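Long-range contacts in uncharacterized ATP-binding protein MJ1010 (Methanocaldococcus jannaschii DSM 2661, PDB 3BJO), which is of unknown function but possibly binds ATP, its C-terminal domain belonging to the helix-turn-helix clan: residues 22-27 against 44-48; 58-62 against 85-90. One frame throughout, in Å; residues are numbered along the deposited sequence. Where two conformers were deposited one is given.

Contact 1: 22-27 against 44-48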
ATOM      1  N   PHE A  22      -6.971  -1.951  -6.825  1.00 45.59           N
ATOM      2  CA  PHE A  22      -7.038  -2.090  -5.361  1.00 45.47           C
ATOM      3  C   PHE A  22      -7.843  -0.943  -4.752  1.00 45.57           C
ATOM      4  O   PHE A  22      -8.716  -1.144  -3.882  1.00 45.25           O
ATOM      5  CB  PHE A  22      -5.606  -2.101  -4.742  1.00 45.57           C
ATOM      6  CG  PHE A  22      -5.582  -1.921  -3.223  1.00 45.85           C
ATOM      7  CD1 PHE A  22      -5.941  -2.969  -2.369  1.00 46.31           C
ATOM      8  CD2 PHE A  22      -5.239  -0.714  -2.672  1.00 46.73           C
ATOM      9  CE1 PHE A  22      -5.910  -2.812  -1.011  1.00 47.13           C
ATOM     10  CE2 PHE A  22      -5.237  -0.516  -1.276  1.00 48.90           C
ATOM     11  CZ  PHE A  22      -5.555  -1.586  -0.450  1.00 49.07           C
ATOM     12  N   LEU A  23      -7.504   0.272  -5.172  1.00 44.40           N
ATOM     13  CA  LEU A  23      -8.045   1.461  -4.530  1.00 43.37           C
ATOM     14  C   LEU A  23      -9.501   1.661  -4.986  1.00 43.30           C
ATOM     15  O   LEU A  23     -10.357   2.009  -4.183  1.00 42.50           O
ATOM     16  CB  LEU A  23      -7.201   2.676  -4.920  1.00 43.27           C
ATOM     17  CG  LEU A  23      -5.803   2.784  -4.313  1.00 44.42           C
ATOM     18  CD1 LEU A  23      -5.136   4.050  -4.842  1.00 41.92           C
ATOM     19  CD2 LEU A  23      -5.958   2.833  -2.793  1.00 44.88           C
ATOM     20  N   SER A  24      -9.781   1.390  -6.261  1.00 41.29           N
ATOM     21  CA  SER A  24     -11.160   1.530  -6.771  1.00 42.23           C
ATOM     22  C   SER A  24     -12.121   0.545  -6.106  1.00 42.04           C
ATOM     23  O   SER A  24     -13.298   0.839  -5.923  1.00 41.09           O
ATOM     24  CB  SER A  24     -11.211   1.351  -8.278  1.00 41.74           C
ATOM     25  OG  SER A  24     -10.542   2.426  -8.901  1.00 44.73           O
ATOM     26  N   ASN A  25     -11.610  -0.605  -5.712  1.00 41.80           N
ATOM     27  CA  ASN A  25     -12.429  -1.645  -5.055  1.00 42.56           C
ATOM     28  C   ASN A  25     -12.918  -1.133  -3.716  1.00 41.80           C
ATOM     29  O   ASN A  25     -13.834  -1.685  -3.126  1.00 40.28           O
ATOM     30  CB  ASN A  25     -11.546  -2.865  -4.782  1.00 43.17           C
ATOM     31  CG  ASN A  25     -12.312  -4.022  -4.145  1.00 47.67           C
ATOM     32  OD1 ASN A  25     -13.290  -4.552  -4.723  1.00 50.19           O
ATOM     33  ND2 ASN A  25     -11.868  -4.431  -2.954  1.00 49.21           N
ATOM     34  N   LEU A  26     -12.254  -0.102  -3.205  1.00 41.10           N
ATOM     35  CA  LEU A  26     -12.662   0.470  -1.886  1.00 41.49           C
ATOM     36  C   LEU A  26     -13.784   1.474  -1.983  1.00 41.68           C
ATOM     37  O   LEU A  26     -14.264   1.964  -0.941  1.00 42.59           O
ATOM     38  CB  LEU A  26     -11.479   1.106  -1.166  1.00 40.56           C
ATOM     39  CG  LEU A  26     -10.255   0.209  -0.989  1.00 42.93           C
ATOM     40  CD1 LEU A  26      -9.120   1.134  -0.406  1.00 44.80           C
ATOM     41  CD2 LEU A  26     -10.612  -0.951  -0.048  1.00 42.51           C
ATOM     42  N   ASP A  27     -14.213   1.820  -3.194  1.00 40.85           N
ATOM     43  CA  ASP A  27     -15.264   2.843  -3.336  1.00 41.41           C
ATOM     44  C   ASP A  27     -16.551   2.498  -2.635  1.00 41.28           C
ATOM     45  O   ASP A  27     -17.186   3.374  -2.081  1.00 42.05           O
ATOM     46  CB  ASP A  27     -15.588   3.139  -4.818  1.00 41.15           C
ATOM     47  CG  ASP A  27     -14.416   3.780  -5.576  1.00 42.27           C
ATOM     48  OD1 ASP A  27     -13.435   4.240  -4.945  1.00 44.42           O
ATOM     49  OD2 ASP A  27     -14.463   3.784  -6.814  1.00 39.74           O
ATOM     50  N   LYS A  44     -11.854   3.723   2.889  1.00 45.27           N
ATOM     51  CA  LYS A  44     -10.972   4.174   1.801  1.00 44.64           C
ATOM     52  C   LYS A  44     -10.144   5.371   2.224  1.00 45.32           C
ATOM     53  O   LYS A  44      -8.934   5.406   1.987  1.00 44.04           O
ATOM     54  CB  LYS A  44     -11.767   4.585   0.579  1.00 44.16           C
ATOM     55  CG  LYS A  44     -10.849   4.689  -0.664  1.00 42.25           C
ATOM     56  CD  LYS A  44     -11.600   5.081  -1.910  1.00 41.85           C
ATOM     57  CE  LYS A  44     -10.642   5.155  -3.106  1.00 42.66           C
ATOM     58  NZ  LYS A  44     -11.360   5.548  -4.372  1.00 37.93           N
ATOM     59  N   GLU A  45     -10.791   6.352   2.848  1.00 46.20           N
ATOM     60  CA  GLU A  45     -10.109   7.588   3.225  0.50 47.00           C
ATOM     61  C   GLU A  45      -8.897   7.288   4.101  1.00 47.41           C
ATOM     62  O   GLU A  45      -7.885   7.890   3.941  1.00 48.48           O
ATOM     63  CB  GLU A  45     -11.060   8.576   3.941  0.50 46.79           C
ATOM     64  CG  GLU A  45     -12.379   8.834   3.223  0.50 47.22           C
ATOM     65  CD  GLU A  45     -13.360   7.658   3.343  0.50 46.05           C
ATOM     66  OE1 GLU A  45     -14.016   7.516   4.381  0.50 49.29           O
ATOM     67  OE2 GLU A  45     -13.489   6.883   2.396  0.50 42.31           O
ATOM     68  N   ASP A  46      -9.035   6.357   5.044  1.00 47.51           N
ATOM     69  CA  ASP A  46      -7.969   6.038   6.002  1.00 48.19           C
ATOM     70  C   ASP A  46      -6.786   5.377   5.265  1.00 47.51           C
ATOM     71  O   ASP A  46      -5.587   5.597   5.573  1.00 45.93           O
ATOM     72  CB  ASP A  46      -8.476   5.032   7.081  1.00 48.89           C
ATOM     73  CG  ASP A  46      -9.748   5.511   7.845  1.00 54.24           C
ATOM     74  OD1 ASP A  46      -9.924   6.762   7.977  1.00 54.43           O
ATOM     75  OD2 ASP A  46     -10.572   4.613   8.273  1.00 55.58           O
ATOM     76  N   ILE A  47      -7.148   4.529   4.312  1.00 46.40           N
ATOM     77  CA  ILE A  47      -6.178   3.799   3.527  1.00 46.44           C
ATOM     78  C   ILE A  47      -5.332   4.771   2.652  1.00 47.39           C
ATOM     79  O   ILE A  47      -4.095   4.663   2.601  1.00 46.99           O
ATOM     80  CB  ILE A  47      -6.927   2.727   2.677  1.00 46.72           C
ATOM     81  CG1 ILE A  47      -7.357   1.571   3.600  1.00 47.29           C
ATOM     82  CG2 ILE A  47      -5.999   2.183   1.539  1.00 45.71           C
ATOM     83  CD1 ILE A  47      -8.581   0.744   3.146  1.00 46.45           C
ATOM     84  N   ILE A  48      -6.017   5.690   1.967  1.00 47.91           N
ATOM     85  CA  ILE A  48      -5.400   6.748   1.139  1.00 48.50           C
ATOM     86  C   ILE A  48      -4.490   7.598   1.996  1.00 47.68           C
ATOM     87  O   ILE A  48      -3.354   7.857   1.644  1.00 47.35           O
ATOM     88  CB  ILE A  48      -6.487   7.623   0.480  1.00 49.24           C
ATOM     89  CG1 ILE A  48      -7.414   6.788  -0.450  1.00 51.33           C
ATOM     90  CG2 ILE A  48      -5.907   8.917  -0.159  1.00 50.68           C
ATOM     91  CD1 ILE A  48      -6.999   6.679  -1.916  1.00 49.52           C
TER
HETATM   92  O   HOH W   1     -14.580   2.790   2.122  1.00 45.60           O

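Contact 2: 58-62 against 85-90. With FMT (formic acid), chain B.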
ATOM      1  N   TYR A  58      10.358   6.391   1.735  1.00 51.04           N
ATOM      2  CA  TYR A  58      10.185   4.973   1.420  1.00 49.79           C
ATOM      3  C   TYR A  58       9.754   4.201   2.651  1.00 48.83           C
ATOM      4  O   TYR A  58       8.969   3.278   2.555  1.00 48.26           O
ATOM      5  CB  TYR A  58      11.472   4.362   0.820  1.00 51.32           C
ATOM      6  CG  TYR A  58      11.344   2.947   0.283  1.00 49.47           C
ATOM      7  CD1 TYR A  58      10.643   2.689  -0.871  1.00 52.49           C
ATOM      8  CD2 TYR A  58      11.999   1.880   0.904  1.00 54.82           C
ATOM      9  CE1 TYR A  58      10.541   1.367  -1.410  1.00 52.85           C
ATOM     10  CE2 TYR A  58      11.920   0.554   0.383  1.00 52.88           C
ATOM     11  CZ  TYR A  58      11.176   0.315  -0.772  1.00 55.02           C
ATOM     12  OH  TYR A  58      11.068  -0.975  -1.297  1.00 55.59           O
ATOM     13  N   GLU A  59      10.232   4.624   3.812  1.00 48.41           N
ATOM     14  CA  GLU A  59      10.042   3.869   5.039  1.00 49.50           C
ATOM     15  C   GLU A  59       9.272   4.684   6.064  1.00 47.33           C
ATOM     16  O   GLU A  59       9.709   5.770   6.459  1.00 47.30           O
ATOM     17  CB  GLU A  59      11.399   3.440   5.615  1.00 49.54           C
ATOM     18  CG  GLU A  59      11.286   2.539   6.848  1.00 52.29           C
ATOM     19  CD  GLU A  59      12.653   2.079   7.401  1.00 54.18           C
ATOM     20  OE1 GLU A  59      13.692   2.750   7.143  1.00 59.38           O
ATOM     21  OE2 GLU A  59      12.675   1.049   8.124  1.00 58.33           O
ATOM     22  N   ILE A  60       8.134   4.145   6.497  1.00 46.00           N
ATOM     23  CA  ILE A  60       7.195   4.891   7.364  1.00 44.81           C
ATOM     24  C   ILE A  60       6.969   4.255   8.745  1.00 44.28           C
ATOM     25  O   ILE A  60       6.743   3.065   8.857  1.00 44.43           O
ATOM     26  CB  ILE A  60       5.839   5.127   6.658  1.00 44.99           C
ATOM     27  CG1 ILE A  60       6.008   6.046   5.417  1.00 45.82           C
ATOM     28  CG2 ILE A  60       4.754   5.750   7.637  1.00 44.51           C
ATOM     29  CD1 ILE A  60       6.538   7.485   5.722  1.00 45.13           C
ATOM     30  N   GLU A  61       7.002   5.069   9.783  1.00 42.95           N
ATOM     31  CA  GLU A  61       6.730   4.585  11.157  1.00 42.55           C
ATOM     32  C   GLU A  61       5.303   4.084  11.374  1.00 41.85           C
ATOM     33  O   GLU A  61       4.327   4.786  11.026  1.00 42.13           O
ATOM     34  CB  GLU A  61       7.054   5.685  12.141  1.00 41.76           C
ATOM     35  CG  GLU A  61       8.580   5.899  12.286  1.00 43.21           C
ATOM     36  CD  GLU A  61       8.924   7.190  12.953  1.00 47.05           C
ATOM     37  OE1 GLU A  61       8.013   7.954  13.287  1.00 51.14           O
ATOM     38  OE2 GLU A  61      10.117   7.458  13.149  1.00 53.11           O
ATOM     39  N   VAL A  62       5.166   2.883  11.952  1.00 40.87           N
ATOM     40  CA  VAL A  62       3.828   2.319  12.159  1.00 40.33           C
ATOM     41  C   VAL A  62       2.963   3.215  13.075  1.00 39.79           C
ATOM     42  O   VAL A  62       1.743   3.152  13.028  1.00 39.16           O
ATOM     43  CB  VAL A  62       3.848   0.900  12.746  1.00 39.94           C
ATOM     44  CG1 VAL A  62       4.515  -0.063  11.809  1.00 38.20           C
ATOM     45  CG2 VAL A  62       4.513   0.851  14.142  1.00 40.91           C
ATOM     46  N   ARG A  85      11.777  -2.774  13.952  1.00 50.98           N
ATOM     47  CA  ARG A  85      12.016  -1.358  13.572  1.00 51.18           C
ATOM     48  C   ARG A  85      10.829  -0.415  13.899  1.00 49.97           C
ATOM     49  O   ARG A  85      11.019   0.781  14.140  1.00 50.15           O
ATOM     50  CB  ARG A  85      12.386  -1.232  12.075  1.00 52.01           C
ATOM     51  CG  ARG A  85      13.794  -1.731  11.739  1.00 56.01           C
ATOM     52  CD  ARG A  85      14.450  -0.881  10.607  1.00 61.82           C
ATOM     53  NE  ARG A  85      13.980  -1.202   9.262  1.00 65.44           N
ATOM     54  CZ  ARG A  85      14.495  -2.154   8.481  1.00 68.46           C
ATOM     55  NH1 ARG A  85      15.507  -2.895   8.911  1.00 68.72           N
ATOM     56  NH2 ARG A  85      13.994  -2.375   7.264  1.00 67.90           N
ATOM     57  N   GLY A  86       9.620  -0.974  13.915  1.00 48.52           N
ATOM     58  CA  GLY A  86       8.374  -0.210  14.007  1.00 47.74           C
ATOM     59  C   GLY A  86       8.161   0.618  12.752  1.00 46.96           C
ATOM     60  O   GLY A  86       7.783   1.802  12.823  1.00 47.16           O
ATOM     61  N   THR A  87       8.414   0.005  11.601  1.00 45.92           N
ATOM     62  CA  THR A  87       8.270   0.717  10.326  1.00 44.96           C
ATOM     63  C   THR A  87       7.598  -0.177   9.269  1.00 45.15           C
ATOM     64  O   THR A  87       7.488  -1.409   9.434  1.00 46.23           O
ATOM     65  CB  THR A  87       9.633   1.258   9.794  1.00 44.30           C
ATOM     66  OG1 THR A  87      10.486   0.146   9.510  1.00 46.38           O
ATOM     67  CG2 THR A  87      10.362   2.183  10.829  1.00 44.15           C
ATOM     68  N   LEU A  88       7.165   0.456   8.181  1.00 43.39           N
ATOM     69  CA  LEU A  88       6.536  -0.217   7.087  1.00 43.65           C
ATOM     70  C   LEU A  88       7.245   0.296   5.828  1.00 43.67           C
ATOM     71  O   LEU A  88       7.770   1.450   5.820  1.00 43.78           O
ATOM     72  CB  LEU A  88       5.045   0.178   7.051  1.00 43.57           C
ATOM     73  CG  LEU A  88       4.128  -0.344   8.145  1.00 43.28           C
ATOM     74  CD1 LEU A  88       3.066   0.750   8.502  1.00 38.84           C
ATOM     75  CD2 LEU A  88       3.458  -1.642   7.629  1.00 40.98           C
ATOM     76  N   LYS A  89       7.277  -0.529   4.777  1.00 43.77           N
ATOM     77  CA  LYS A  89       7.803  -0.084   3.474  1.00 44.19           C
ATOM     78  C   LYS A  89       6.885  -0.665   2.413  1.00 44.31           C
ATOM     79  O   LYS A  89       6.241  -1.661   2.678  1.00 44.40           O
ATOM     80  CB  LYS A  89       9.239  -0.614   3.222  1.00 45.04           C
ATOM     81  CG  LYS A  89      10.360  -0.052   4.142  1.00 45.62           C
ATOM     82  CD  LYS A  89      11.761  -0.702   3.807  1.00 46.03           C
ATOM     83  CE  LYS A  89      12.879  -0.194   4.734  1.00 47.17           C
ATOM     84  NZ  LYS A  89      14.211  -0.889   4.461  1.00 49.43           N
ATOM     85  N   PRO A  90       6.851  -0.078   1.197  1.00 44.65           N
ATOM     86  CA  PRO A  90       6.130  -0.737   0.102  1.00 45.41           C
ATOM     87  C   PRO A  90       6.721  -2.124  -0.186  1.00 45.83           C
ATOM     88  O   PRO A  90       7.896  -2.349   0.086  1.00 44.48           O
ATOM     89  CB  PRO A  90       6.353   0.202  -1.104  1.00 45.47           C
ATOM     90  CG  PRO A  90       6.681   1.540  -0.495  1.00 45.19           C
ATOM     91  CD  PRO A  90       7.462   1.201   0.775  1.00 44.86           C
TER
HETATM   92  C   FMT B 101       8.943   8.139   9.336  1.00 55.68           C
HETATM   93  O1  FMT B 101       7.756   7.806   9.355  1.00 54.57           O
HETATM   94  O2  FMT B 101       9.872   7.359   9.172  1.00 56.90           O

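Contact 1: 22-27 against 44-48
A lysine can combine apolar packing with a salt bridge, as where residues 22-27 meet 44-48, segments separated in the chain by the hairpin 32-35/38-41. A type I turn from Ser24 to Asp27 lies opposite the first turn of helix 44-52. Lys44 opens that helix and gives up more surface to the contact than any other residue. Its fully extended side chain runs along the turn, with CG 3.7 Å from Leu26 CB and CE 3.3 Å from Leu23 O, before NZ forms a 2.5 Å salt bridge with Asp27 OD1. At its other end Lys44 N donates to a water at 3.0 Å, and that water donates to Leu26 O at 3.2 Å. Ile47, one turn on, faces the same way: its CD1 lies 3.6 Å from Leu26 CD1 and its CG2 4.0 Å from Phe22 CE2. Ile48 reaches in with CD1, 4.1 Å from Leu23 CD2. Tyr72 of helix 67-75 touches both Leu26 and Ile47, so a third helix extends this apolar cluster. The lysine thus serves both chemistries: its methylene chain packs against the turn while its ammonium pairs with the aspartate, making the junction apolar inside and ionic at its margin.

Contact 2: 58-62 against 85-90
Within an antiparallel pair of strands the inward-facing backbone groups satisfy each other, and the joining of 58-62 to 85-90 illustrates how side chains can follow suit. Strand 60-61 is an edge of a small three-stranded sheet consistent with a winged-helix fold, in which hairpin 79-82/87-90 would be the wing and 60-61 the short strand beside it; 87-90 is the middle strand. Ile60 and Leu88 are the hydrogen-bonded pair: Ile60 N donates to Leu88 O at 2.8 Å, and Leu88 N to Ile60 O at 2.7 Å. Glu61 and Thr87 form the next, non-hydrogen-bonded pair, after which Val62 N donates to Gly86 O at 3.0 Å. Along its other edge, strand 87-90 bonds to strand 79-82, Lys89 with Phe80 through their backbones. Gly86, at positive phi, and Thr87 form a G1 bulge opposite Tyr82 of strand 79-82. Glu61 N, turned outward from the sheet edge, donates instead to O1 of a formic acid molecule at 2.9 Å, probably acquired from the crystallisation liquor; Lys64 binds it too. Among the side chains, Glu59 OE2 accepts from both Thr87 OG1 (2.7 Å) and Arg85 NE (2.8 Å), the latter as a salt bridge, while Lys89 NZ stays 4.4 Å from that oxygen. Leu88 packs on the inner face, its CG 3.7 Å from Val62 CG1, toward Tyr70 and Val74 of helix 67-75. At the far end, Pro90 CD sits over one face of the Tyr58 ring, 4.0 Å from its centroid, in a CH-pi contact.

Contact 1 is complete before the chain reaches contact 2, and the two flank the centre of the molecule, with their own centres 20 Å apart and nearest atoms about 10 Å apart, so neither touches the other directly. Helix 44-52, which begins in contact 1, is followed in the chain by strand 60-61 of contact 2. Helix 67-75 provides a spatial connection: Leu73 and Tyr72 receive side chains from contact 1, whereas Tyr70 and Val74 receive them from contact 2. Contact 1 therefore joins the C-terminal part of one helix and the turn beside it to the start of another, and contact 2 joins strand to strand, around a common helix. The formic acid at the sheet edge belongs to contact 2 and marks no known active site.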